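Local coordinates for cellulase (Soil metagenome, PDB 5I2U), which probably hydrolyses the beta-1,4-glucosidic bonds of cellulose as a halotolerant family 5 glycoside hydrolase built on a TIM barrel, at residues 37-40 with 45-48; 65-70 with 289-294; 137-142 with 173-178; 142-147 with 180-185. All blocks are in the same frame, centred on the assembly; numbering follows the deposited sequence. Where two conformers were deposited one is given.

How the interactions relate
Three of the contacts lie among the helices and loops of a TIM barrel; interaction 1 closes a hairpin ahead of its first strand. Interactions 3 and 4 are levels of one interface between helices 136-150 and 169-186: their centres lie 9 Å apart, they share Phe142, and Lys140 O meets Val182 CG1 at 3.8 Å. The nearest atoms of interactions 1 and 4 are about 8 Å apart. The bound magnesium ion lies about 6 Å from the Arg38 side chain and 8 Å from that of Ile183. Interaction 2, 31 Å from interaction 1 between centres, joins loops following the first and last barrel strands, the end where family 5 enzymes carry their active site.

Interaction 1. Residues 37-40 with 45-48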
loop_
_atom_site.group_PDB
_atom_site.type_symbol
_atom_site.label_atom_id
_atom_site.label_comp_id
_atom_site.label_asym_id
_atom_site.label_seq_id
_atom_site.Cartn_x
_atom_site.Cartn_y
_atom_site.Cartn_z
ATOM N N GLY A 37 -9.706 3.801 -15.428
ATOM C CA GLY A 37 -10.990 3.816 -14.719
ATOM C C GLY A 37 -11.063 2.861 -13.531
ATOM O O GLY A 37 -10.099 2.717 -12.776
ATOM N N ARG A 38 -12.202 2.195 -13.385
ATOM C CA ARG A 38 -12.424 1.228 -12.303
ATOM C C ARG A 38 -11.607 -0.058 -12.464
ATOM O O ARG A 38 -11.682 -0.731 -13.489
ATOM C CB ARG A 38 -13.915 0.883 -12.208
ATOM C CG ARG A 38 -14.787 2.065 -11.801
ATOM C CD ARG A 38 -16.258 1.698 -11.881
ATOM N NE ARG A 38 -16.735 1.813 -13.255
ATOM C CZ ARG A 38 -17.731 1.117 -13.803
ATOM N NH1 ARG A 38 -18.400 0.184 -13.120
ATOM N NH2 ARG A 38 -18.049 1.349 -15.077
ATOM N N LEU A 39 -10.832 -0.397 -11.440
ATOM C CA LEU A 39 -9.977 -1.580 -11.483
ATOM C C LEU A 39 -10.778 -2.827 -11.131
ATOM O O LEU A 39 -11.820 -2.730 -10.501
ATOM C CB LEU A 39 -8.792 -1.419 -10.525
ATOM C CG LEU A 39 -7.929 -0.175 -10.762
ATOM C CD1 LEU A 39 -6.744 -0.131 -9.809
ATOM C CD2 LEU A 39 -7.453 -0.079 -12.208
ATOM N N GLN A 40 -10.285 -3.989 -11.545
ATOM C CA GLN A 40 -10.918 -5.274 -11.229
ATOM C C GLN A 40 -9.873 -6.367 -11.249
ATOM O O GLN A 40 -8.815 -6.189 -11.837
ATOM C CB GLN A 40 -12.061 -5.595 -12.211
ATOM C CG GLN A 40 -11.665 -5.694 -13.681
ATOM C CD GLN A 40 -12.867 -5.850 -14.622
ATOM O OE1 GLN A 40 -13.825 -6.584 -14.330
ATOM N NE2 GLN A 40 -12.797 -5.202 -15.784
ATOM N N GLN A 45 -4.884 -11.329 -11.771
ATOM C CA GLN A 45 -4.287 -10.152 -12.364
ATOM C C GLN A 45 -5.136 -8.918 -12.118
ATOM O O GLN A 45 -6.291 -8.853 -12.544
ATOM C CB GLN A 45 -4.091 -10.364 -13.876
ATOM C CG GLN A 45 -3.407 -9.218 -14.614
ATOM C CD GLN A 45 -2.049 -8.880 -14.022
ATOM O OE1 GLN A 45 -1.223 -9.776 -13.799
ATOM N NE2 GLN A 45 -1.808 -7.589 -13.755
ATOM N N LEU A 46 -4.551 -7.931 -11.440
ATOM C CA LEU A 46 -5.169 -6.609 -11.302
ATOM C C LEU A 46 -5.312 -6.036 -12.696
ATOM O O LEU A 46 -4.352 -6.049 -13.455
ATOM C CB LEU A 46 -4.292 -5.696 -10.450
ATOM C CG LEU A 46 -4.780 -4.256 -10.269
ATOM C CD1 LEU A 46 -6.062 -4.214 -9.444
ATOM C CD2 LEU A 46 -3.694 -3.422 -9.622
ATOM N N SER A 47 -6.512 -5.564 -13.043
ATOM C CA SER A 47 -6.831 -5.157 -14.429
ATOM C C SER A 47 -7.665 -3.873 -14.470
ATOM O O SER A 47 -8.249 -3.489 -13.454
ATOM C CB SER A 47 -7.568 -6.301 -15.159
ATOM O OG SER A 47 -7.008 -7.592 -14.854
ATOM N N ASN A 48 -7.736 -3.231 -15.647
ATOM C CA ASN A 48 -8.575 -2.026 -15.859
ATOM C C ASN A 48 -10.015 -2.346 -16.273
ATOM O O ASN A 48 -10.375 -3.538 -16.401
ATOM C CB ASN A 48 -7.918 -1.040 -16.843
ATOM C CG ASN A 48 -7.790 -1.568 -18.284
ATOM O OD1 ASN A 48 -8.521 -2.451 -18.741
ATOM N ND2 ASN A 48 -6.862 -0.976 -19.019
#
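A short antiparallel beta-hairpin, strands 40-42 and 45-47, brings Gln40 against Ser47 as a hydrogen-bonded pair. Gln40 N donates to Ser47 O at 2.8 Å, and Ser47 N returns the bond to Gln40 O at 2.7 Å. The side chain of Gln40 adds a third link: NE2 reaches Asn48 O at 3.0 Å, almost perfectly straight at 177° and with Asn48 O in the amide plane of Gln40. This is possible because CG sits between the backbone N and the carbonyl carbon (chi1 60°) and the chain then extends beyond Ser47 to the next residue. The hairpin precedes the first strand of the TIM barrel, 57-61, and lies outside its eight-stranded parallel sheet. Shortened to an alanine, Gln40 would probably leave Asn48 O without its amide donor. Leu39 contributes a CA-H...O contact to Ser47 O, 3.2 Å away, while its CB packs on Leu46 CD1 at 4.1 Å. Within the second strand, Ser47 OG donates to Gln45 O at 2.7 Å from above the carbonyl plane. Asn48 OD1 accepts from Glu52 N, and Asn48 ND2 bonds to Asn36 OD1.

Interaction 2. Residues 65-70 with 289-294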
loop_
_atom_site.group_PDB
_atom_site.type_symbol
_atom_site.label_atom_id
_atom_site.label_comp_id
_atom_site.label_asym_id
_atom_site.label_seq_id
_atom_site.Cartn_x
_atom_site.Cartn_y
_atom_site.Cartn_z
ATOM N N ASN A 65 0.783 9.499 12.071
ATOM C CA ASN A 65 1.074 9.990 13.423
ATOM C C ASN A 65 2.572 10.272 13.704
ATOM O O ASN A 65 2.890 10.896 14.729
ATOM C CB ASN A 65 0.424 9.118 14.517
ATOM C CG ASN A 65 0.650 7.617 14.331
ATOM O OD1 ASN A 65 0.661 7.118 13.216
ATOM N ND2 ASN A 65 0.756 6.889 15.441
ATOM N N LEU A 66 3.460 9.858 12.784
ATOM C CA LEU A 66 4.885 10.143 12.858
ATOM C C LEU A 66 5.363 11.218 11.896
ATOM O O LEU A 66 6.195 12.044 12.257
ATOM C CB LEU A 66 5.683 8.873 12.638
ATOM C CG LEU A 66 5.429 7.760 13.638
ATOM C CD1 LEU A 66 6.460 6.667 13.467
ATOM C CD2 LEU A 66 5.446 8.282 15.071
ATOM N N TRP A 67 4.858 11.199 10.669
ATOM C CA TRP A 67 5.264 12.159 9.641
ATOM C C TRP A 67 4.038 12.804 9.006
ATOM O O TRP A 67 3.860 12.730 7.787
ATOM C CB TRP A 67 6.151 11.468 8.604
ATOM C CG TRP A 67 7.296 10.794 9.269
ATOM C CD1 TRP A 67 8.384 11.396 9.834
ATOM C CD2 TRP A 67 7.437 9.402 9.523
ATOM N NE1 TRP A 67 9.209 10.464 10.381
ATOM C CE2 TRP A 67 8.663 9.225 10.197
ATOM C CE3 TRP A 67 6.672 8.286 9.214
ATOM C CZ2 TRP A 67 9.140 7.963 10.572
ATOM C CZ3 TRP A 67 7.151 7.027 9.579
ATOM C CH2 TRP A 67 8.362 6.883 10.268
ATOM N N PRO A 68 3.214 13.483 9.836
ATOM C CA PRO A 68 2.008 14.134 9.331
ATOM C C PRO A 68 2.234 15.293 8.366
ATOM O O PRO A 68 1.325 15.607 7.601
ATOM C CB PRO A 68 1.344 14.666 10.593
ATOM C CG PRO A 68 2.492 14.946 11.511
ATOM C CD PRO A 68 3.407 13.763 11.273
ATOM N N ARG A 69 3.405 15.922 8.380
ATOM C CA ARG A 69 3.655 17.086 7.523
ATOM C C ARG A 69 3.550 16.769 6.026
ATOM O O ARG A 69 3.155 17.626 5.227
ATOM C CB ARG A 69 4.985 17.783 7.896
ATOM C CG ARG A 69 6.277 17.172 7.383
ATOM C CD ARG A 69 7.489 17.781 8.100
ATOM N NE ARG A 69 8.768 17.326 7.533
ATOM C CZ ARG A 69 9.435 17.910 6.531
ATOM N NH1 ARG A 69 8.970 19.005 5.923
ATOM N NH2 ARG A 69 10.594 17.394 6.127
ATOM N N PHE A 70 3.834 15.525 5.646
ATOM C CA PHE A 70 3.723 15.121 4.237
ATOM C C PHE A 70 2.305 14.778 3.775
ATOM O O PHE A 70 2.091 14.539 2.583
ATOM C CB PHE A 70 4.667 13.942 3.956
ATOM C CG PHE A 70 6.103 14.248 4.247
ATOM C CD1 PHE A 70 6.789 15.183 3.480
ATOM C CD2 PHE A 70 6.761 13.630 5.297
ATOM C CE1 PHE A 70 8.116 15.498 3.757
ATOM C CE2 PHE A 70 8.079 13.937 5.579
ATOM C CZ PHE A 70 8.760 14.865 4.811
ATOM N N LYS A 289 12.823 10.455 8.955
ATOM C CA LYS A 289 13.507 9.950 10.133
ATOM C C LYS A 289 14.941 9.594 9.719
ATOM O O LYS A 289 15.194 9.367 8.539
ATOM C CB LYS A 289 12.737 8.739 10.654
ATOM C CG LYS A 289 13.288 8.045 11.894
ATOM C CD LYS A 289 12.237 7.060 12.393
ATOM C CE LYS A 289 12.757 6.103 13.455
ATOM N NZ LYS A 289 11.704 5.123 13.845
ATOM N N ASN A 290 15.873 9.561 10.670
ATOM C CA ASN A 290 17.229 9.057 10.399
ATOM C C ASN A 290 17.264 7.536 10.310
ATOM O O ASN A 290 17.865 6.851 11.158
ATOM C CB ASN A 290 18.250 9.528 11.442
ATOM C CG ASN A 290 19.670 9.127 11.078
ATOM O OD1 ASN A 290 20.010 9.016 9.904
ATOM N ND2 ASN A 290 20.494 8.888 12.085
ATOM N N GLU A 291 16.640 7.022 9.260
ATOM C CA GLU A 291 16.578 5.584 8.976
ATOM C C GLU A 291 16.720 5.408 7.461
ATOM O O GLU A 291 16.313 6.283 6.677
ATOM C CB GLU A 291 15.250 4.981 9.474
ATOM C CG GLU A 291 14.025 5.535 8.743
ATOM C CD GLU A 291 12.681 5.126 9.313
ATOM O OE1 GLU A 291 12.604 4.166 10.106
ATOM O OE2 GLU A 291 11.694 5.804 8.947
ATOM N N THR A 292 17.295 4.280 7.063
ATOM C CA THR A 292 17.509 3.950 5.649
ATOM C C THR A 292 16.226 4.006 4.809
ATOM O O THR A 292 16.248 4.537 3.700
ATOM C CB THR A 292 18.161 2.554 5.518
ATOM O OG1 THR A 292 19.335 2.505 6.332
ATOM C CG2 THR A 292 18.538 2.253 4.070
ATOM N N CYS A 293 15.115 3.493 5.343
ATOM C CA CYS A 293 13.831 3.485 4.612
ATOM C C CYS A 293 13.120 4.858 4.473
ATOM O O CYS A 293 12.147 4.950 3.724
ATOM C CB CYS A 293 12.846 2.476 5.222
ATOM S SG CYS A 293 11.916 3.082 6.663
ATOM N N SER A 294 13.588 5.904 5.166
ATOM C CA SER A 294 12.957 7.247 5.078
ATOM C C SER A 294 13.579 7.928 3.886
ATOM O O SER A 294 14.791 8.160 3.870
ATOM C CB SER A 294 13.196 8.081 6.348
ATOM O OG SER A 294 12.127 7.946 7.273
#
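Trp67 and Lys289 meet where two loops of the TIM barrel come together, one following the first strand, 57-61, and the other the last, 281-286. The indole touches mainly with its six-membered ring, at CZ2 and CH2, with NE1 also near Lys289 CB. CZ2 lies 3.7 Å from Lys289 CB and equally near Lys289 CD. The extended lysine chain crosses the indole obliquely, CD at the ring edge and in its plane, so that its carbons and not its ammonium group make the contact. The Glu291 side chain runs head-on toward the indole, its OE2 3.7 Å from Trp67 CH2, with the carboxylate plane turned 49° from the indole. In the next shell, Leu66 CB covers one indole face, 3.5 Å above its centre, and Trp67 CB lies at the edge of the Phe70 ring. On the other loop, a type I turn from Glu291 to Ser294 folds the chain back. Arg69 adds a salt bridge to Asp288, and a glycerol, probably from the crystallisation liquor, is hydrogen-bonded by Glu291 OE1 and Lys289 NZ. Ser294 OG, itself paired with Ser287 OG, donates to the anti lone pair of Glu291 OE2 at 2.8 Å.

Interaction 3. Residues 137-142 with 173-178; sequences EEAKTF and KTYSEE
Lys140 NZ donates to Glu178 OE1 at 2.9 Å in a salt bridge that spans two neighbouring helices. The ammonium group meets the carboxylate oxygen from above the carboxylate plane, 36° out of it, so NZ grips a single oxygen from over the carboxylate and not in its plane. Lys140 does not leave its backbone aimed at the other helix; CG lies anti to the carbonyl carbon (chi1 -69°), and the extended chain beyond it carries NZ across. There the lysine also packs its last methylene, CE, on Glu178 CB at 3.5 Å, the two chains crossing at a slant. With an alanine in place of Lys140, the Glu178 carboxylate is likely to lose its cationic mate and CB its methylene cover. Deeper in the interface, Ala139 points its methyl at the end of the Tyr175 ring: CB is 3.3 Å from OH and 3.9 Å from CZ. The phenol oxygen itself is paired with Ile160 O, just past strand 156-159, a hydrogen bond that would help hold the ring end beside the methyl. Ala139 and Tyr175 both touch Phe129 of strand 124-130 as well. Small and aromatic residues thus face the sheet, with the charged pair toward solvent, the layering expected where consecutive outer helices of a (beta/alpha)8 barrel lie side by side.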
loop_
_atom_site.group_PDB
_atom_site.type_symbol
_atom_site.label_atom_id
_atom_site.label_comp_id
_atom_site.label_asym_id
_atom_site.label_seq_id
_atom_site.Cartn_x
_atom_site.Cartn_y
_atom_site.Cartn_z
ATOM N N GLU A 137 -13.773 -3.742 15.273
ATOM C CA GLU A 137 -14.905 -2.808 15.303
ATOM C C GLU A 137 -14.516 -1.423 14.788
ATOM O O GLU A 137 -15.319 -0.747 14.137
ATOM C CB GLU A 137 -15.505 -2.752 16.734
ATOM C CG GLU A 137 -16.909 -2.172 16.930
ATOM C CD GLU A 137 -17.890 -2.643 15.864
ATOM O OE1 GLU A 137 -18.386 -3.765 16.041
ATOM O OE2 GLU A 137 -18.140 -1.927 14.852
ATOM N N GLU A 138 -13.270 -1.019 15.046
ATOM C CA GLU A 138 -12.753 0.272 14.573
ATOM C C GLU A 138 -12.623 0.240 13.046
ATOM O O GLU A 138 -12.942 1.232 12.359
ATOM C CB GLU A 138 -11.369 0.630 15.171
ATOM C CG GLU A 138 -10.911 0.006 16.502
ATOM C CD GLU A 138 -11.669 0.343 17.774
ATOM O OE1 GLU A 138 -12.622 1.152 17.763
ATOM O OE2 GLU A 138 -11.250 -0.239 18.814
ATOM N N ALA A 139 -12.117 -0.895 12.537
ATOM C CA ALA A 139 -11.965 -1.103 11.095
ATOM C C ALA A 139 -13.316 -1.024 10.370
ATOM O O ALA A 139 -13.436 -0.322 9.363
ATOM C CB ALA A 139 -11.282 -2.432 10.803
ATOM N N LYS A 140 -14.331 -1.698 10.914
ATOM C CA LYS A 140 -15.674 -1.665 10.323
ATOM C C LYS A 140 -16.254 -0.267 10.285
ATOM O O LYS A 140 -16.813 0.140 9.282
ATOM C CB LYS A 140 -16.635 -2.582 11.075
ATOM C CG LYS A 140 -16.337 -4.065 10.910
ATOM C CD LYS A 140 -17.061 -4.888 11.964
ATOM C CE LYS A 140 -17.016 -6.360 11.619
ATOM N NZ LYS A 140 -17.765 -7.219 12.579
ATOM N N THR A 141 -16.123 0.474 11.377
ATOM C CA THR A 141 -16.690 1.823 11.427
ATOM C C THR A 141 -15.938 2.776 10.527
ATOM O O THR A 141 -16.548 3.618 9.883
ATOM C CB THR A 141 -16.628 2.380 12.840
ATOM O OG1 THR A 141 -16.952 1.338 13.765
ATOM C CG2 THR A 141 -17.542 3.582 13.055
ATOM N N PHE A 142 -14.608 2.648 10.513
ATOM C CA PHE A 142 -13.753 3.477 9.671
ATOM C C PHE A 142 -14.033 3.204 8.192
ATOM O O PHE A 142 -14.282 4.128 7.416
ATOM C CB PHE A 142 -12.263 3.237 9.973
ATOM C CG PHE A 142 -11.342 3.927 9.009
ATOM C CD1 PHE A 142 -11.282 5.317 8.966
ATOM C CD2 PHE A 142 -10.581 3.196 8.094
ATOM C CE1 PHE A 142 -10.463 5.965 8.064
ATOM C CE2 PHE A 142 -9.759 3.848 7.188
ATOM C CZ PHE A 142 -9.693 5.236 7.185
ATOM N N LYS A 173 -8.526 -14.029 8.626
ATOM C CA LYS A 173 -9.572 -14.287 7.620
ATOM C C LYS A 173 -10.957 -13.882 8.119
ATOM O O LYS A 173 -11.753 -13.368 7.349
ATOM C CB LYS A 173 -9.585 -15.769 7.222
ATOM C CG LYS A 173 -10.459 -16.130 6.023
ATOM C CD LYS A 173 -10.651 -17.637 5.945
ATOM C CE LYS A 173 -11.417 -18.061 4.707
ATOM N NZ LYS A 173 -12.191 -19.310 4.948
ATOM N N THR A 174 -11.245 -14.145 9.394
ATOM C CA THR A 174 -12.536 -13.795 9.995
ATOM C C THR A 174 -12.702 -12.287 10.035
ATOM O O THR A 174 -13.709 -11.764 9.574
ATOM C CB THR A 174 -12.666 -14.367 11.420
ATOM O OG1 THR A 174 -12.369 -15.776 11.406
ATOM C CG2 THR A 174 -14.082 -14.147 11.980
ATOM N N TYR A 175 -11.699 -11.600 10.575
ATOM C CA TYR A 175 -11.625 -10.139 10.548
ATOM C C TYR A 175 -11.879 -9.602 9.149
ATOM O O TYR A 175 -12.652 -8.657 8.954
ATOM C CB TYR A 175 -10.236 -9.703 11.036
ATOM C CG TYR A 175 -9.837 -8.240 10.857
ATOM C CD1 TYR A 175 -9.482 -7.728 9.598
ATOM C CD2 TYR A 175 -9.750 -7.388 11.951
ATOM C CE1 TYR A 175 -9.086 -6.409 9.434
ATOM C CE2 TYR A 175 -9.351 -6.058 11.796
ATOM C CZ TYR A 175 -9.013 -5.573 10.535
ATOM O OH TYR A 175 -8.616 -4.259 10.372
ATOM N N SER A 176 -11.221 -10.230 8.181
ATOM C CA SER A 176 -11.275 -9.797 6.791
ATOM C C SER A 176 -12.645 -10.018 6.156
ATOM O O SER A 176 -13.171 -9.113 5.506
ATOM C CB SER A 176 -10.183 -10.495 5.980
ATOM O OG SER A 176 -8.926 -10.046 6.429
ATOM N N GLU A 177 -13.203 -11.217 6.337
ATOM C CA GLU A 177 -14.594 -11.522 5.910
ATOM C C GLU A 177 -15.571 -10.481 6.467
ATOM O O GLU A 177 -16.378 -9.921 5.727
ATOM C CB GLU A 177 -15.026 -12.933 6.356
ATOM C CG GLU A 177 -14.407 -14.067 5.539
ATOM C CD GLU A 177 -14.465 -15.444 6.210
ATOM O OE1 GLU A 177 -14.697 -15.548 7.442
ATOM O OE2 GLU A 177 -14.260 -16.444 5.488
ATOM N N GLU A 178 -15.452 -10.194 7.760
ATOM C CA GLU A 178 -16.354 -9.257 8.425
ATOM C C GLU A 178 -16.219 -7.800 7.965
ATOM O O GLU A 178 -17.223 -7.126 7.776
ATOM C CB GLU A 178 -16.204 -9.363 9.941
ATOM C CG GLU A 178 -16.814 -10.640 10.501
ATOM C CD GLU A 178 -16.682 -10.765 12.009
ATOM O OE1 GLU A 178 -16.448 -9.749 12.689
ATOM O OE2 GLU A 178 -16.823 -11.901 12.512
#

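Interaction 4. Residues 142-147 with 180-185; sequences FFAGMA and IAVIRA
Phe143 overlaps Ile183 along the aliphatic part of its side chain, its CB resting 3.8 Å from Ile183 CG1 and its CG 4.0 Å from Ile183 CD1. The two side chains lie next to each other and point the same way, so the isoleucine terminus meets the root of the ring obliquely. Ile183 gets there because CG1 stands anti to the carbonyl carbon (chi1 -68°) and CD1 continues the chain in an extended form toward the phenylalanine. Phe142 CD2 covers one face of the Phe143 ring, 3.8 Å above its centre, and Phe142 in turn has Met146 CG over one of its own faces. The helices involved, 136-150 and 169-186, follow the third and fourth strands of the TIM barrel and run almost parallel on its outside, their local axes 8.9 Å apart and crossing at -18°. Phe143 and Ile183 both touch Ile160, beyond strand 156-159, and Ile183 also reaches Ile192 of strand 192-194. On the outer, partly exposed side, Ala144 CB packs on Val182 CG1 at 3.8 Å. Between the helices, the alanine side chains permit close backbones: Ala144 CA comes within 5.9 Å of Ile183 CA. One turn further on, Ala147 points its CB at the same strip, 4.3 Å from Ile183 O, and touches Ile186 as well.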
loop_
_atom_site.group_PDB
_atom_site.type_symbol
_atom_site.label_atom_id
_atom_site.label_comp_id
_atom_site.label_asym_id
_atom_site.label_seq_id
_atom_site.Cartn_x
_atom_site.Cartn_y
_atom_site.Cartn_z
ATOM N N PHE A 142 -14.608 2.648 10.513
ATOM C CA PHE A 142 -13.753 3.477 9.671
ATOM C C PHE A 142 -14.033 3.204 8.192
ATOM O O PHE A 142 -14.282 4.128 7.416
ATOM C CB PHE A 142 -12.263 3.237 9.973
ATOM C CG PHE A 142 -11.342 3.927 9.009
ATOM C CD1 PHE A 142 -11.282 5.317 8.966
ATOM C CD2 PHE A 142 -10.581 3.196 8.094
ATOM C CE1 PHE A 142 -10.463 5.965 8.064
ATOM C CE2 PHE A 142 -9.759 3.848 7.188
ATOM C CZ PHE A 142 -9.693 5.236 7.185
ATOM N N PHE A 143 -13.996 1.936 7.805
ATOM C CA PHE A 143 -14.151 1.610 6.385
ATOM C C PHE A 143 -15.568 1.848 5.857
ATOM O O PHE A 143 -15.722 2.199 4.688
ATOM C CB PHE A 143 -13.613 0.204 6.065
ATOM C CG PHE A 143 -12.112 0.170 5.922
ATOM C CD1 PHE A 143 -11.496 0.869 4.896
ATOM C CD2 PHE A 143 -11.309 -0.538 6.817
ATOM C CE1 PHE A 143 -10.110 0.867 4.757
ATOM C CE2 PHE A 143 -9.928 -0.542 6.684
ATOM C CZ PHE A 143 -9.333 0.162 5.651
ATOM N N ALA A 144 -16.585 1.685 6.712
ATOM C CA ALA A 144 -17.959 2.076 6.374
ATOM C C ALA A 144 -18.045 3.559 6.013
ATOM O O ALA A 144 -18.646 3.924 4.997
ATOM C CB ALA A 144 -18.919 1.750 7.519
ATOM N N GLY A 145 -17.397 4.400 6.816
ATOM C CA GLY A 145 -17.361 5.834 6.561
ATOM C C GLY A 145 -16.571 6.177 5.311
ATOM O O GLY A 145 -16.970 7.042 4.549
ATOM N N MET A 146 -15.437 5.512 5.115
ATOM C CA MET A 146 -14.629 5.696 3.905
ATOM C C MET A 146 -15.368 5.174 2.676
ATOM O O MET A 146 -15.350 5.808 1.626
ATOM C CB MET A 146 -13.264 5.001 4.035
ATOM C CG MET A 146 -12.283 5.649 5.009
ATOM S SD MET A 146 -11.715 7.310 4.587
ATOM C CE MET A 146 -12.758 8.290 5.671
ATOM N N ALA A 147 -16.007 4.015 2.804
ATOM C CA ALA A 147 -16.816 3.451 1.717
ATOM C C ALA A 147 -17.947 4.378 1.295
ATOM O O ALA A 147 -18.183 4.535 0.106
ATOM C CB ALA A 147 -17.378 2.097 2.106
ATOM N N ILE A 180 -14.730 -6.874 4.991
ATOM C CA ILE A 180 -15.129 -6.938 3.570
ATOM C C ILE A 180 -16.651 -6.878 3.439
ATOM O O ILE A 180 -17.177 -6.153 2.582
ATOM C CB ILE A 180 -14.587 -8.213 2.862
ATOM C CG1 ILE A 180 -13.069 -8.097 2.637
ATOM C CG2 ILE A 180 -15.276 -8.465 1.512
ATOM C CD1 ILE A 180 -12.387 -9.433 2.403
ATOM N N ALA A 181 -17.348 -7.647 4.278
ATOM C CA ALA A 181 -18.825 -7.656 4.290
ATOM C C ALA A 181 -19.391 -6.261 4.467
ATOM O O ALA A 181 -20.277 -5.866 3.723
ATOM C CB ALA A 181 -19.360 -8.581 5.378
ATOM N N VAL A 182 -18.832 -5.497 5.405
ATOM C CA VAL A 182 -19.270 -4.117 5.617
ATOM C C VAL A 182 -18.966 -3.228 4.416
ATOM O O VAL A 182 -19.804 -2.416 4.037
ATOM C CB VAL A 182 -18.638 -3.489 6.876
ATOM C CG1 VAL A 182 -18.988 -2.010 6.981
ATOM C CG2 VAL A 182 -19.107 -4.217 8.133
ATOM N N ILE A 183 -17.760 -3.351 3.850
ATOM C CA ILE A 183 -17.340 -2.497 2.729
ATOM C C ILE A 183 -18.210 -2.776 1.519
ATOM O O ILE A 183 -18.752 -1.841 0.929
ATOM C CB ILE A 183 -15.842 -2.682 2.338
ATOM C CG1 ILE A 183 -14.926 -2.147 3.446
ATOM C CG2 ILE A 183 -15.526 -1.944 1.040
ATOM C CD1 ILE A 183 -13.464 -2.527 3.298
ATOM N N ARG A 184 -18.323 -4.053 1.163
ATOM C CA ARG A 184 -19.073 -4.452 -0.026
ATOM C C ARG A 184 -20.541 -4.034 -0.031
ATOM O O ARG A 184 -21.102 -3.818 -1.100
ATOM C CB ARG A 184 -18.975 -5.967 -0.280
ATOM C CG ARG A 184 -17.665 -6.387 -0.936
ATOM C CD ARG A 184 -17.638 -6.069 -2.439
ATOM N NE ARG A 184 -16.309 -6.309 -3.017
ATOM C CZ ARG A 184 -15.360 -5.391 -3.267
ATOM N NH1 ARG A 184 -15.538 -4.088 -3.027
ATOM N NH2 ARG A 184 -14.198 -5.796 -3.767
ATOM N N ALA A 185 -21.154 -3.918 1.144
ATOM C CA ALA A 185 -22.558 -3.497 1.228
ATOM C C ALA A 185 -22.751 -2.064 0.711
ATOM O O ALA A 185 -23.812 -1.742 0.207
ATOM C CB ALA A 185 -23.075 -3.633 2.660
#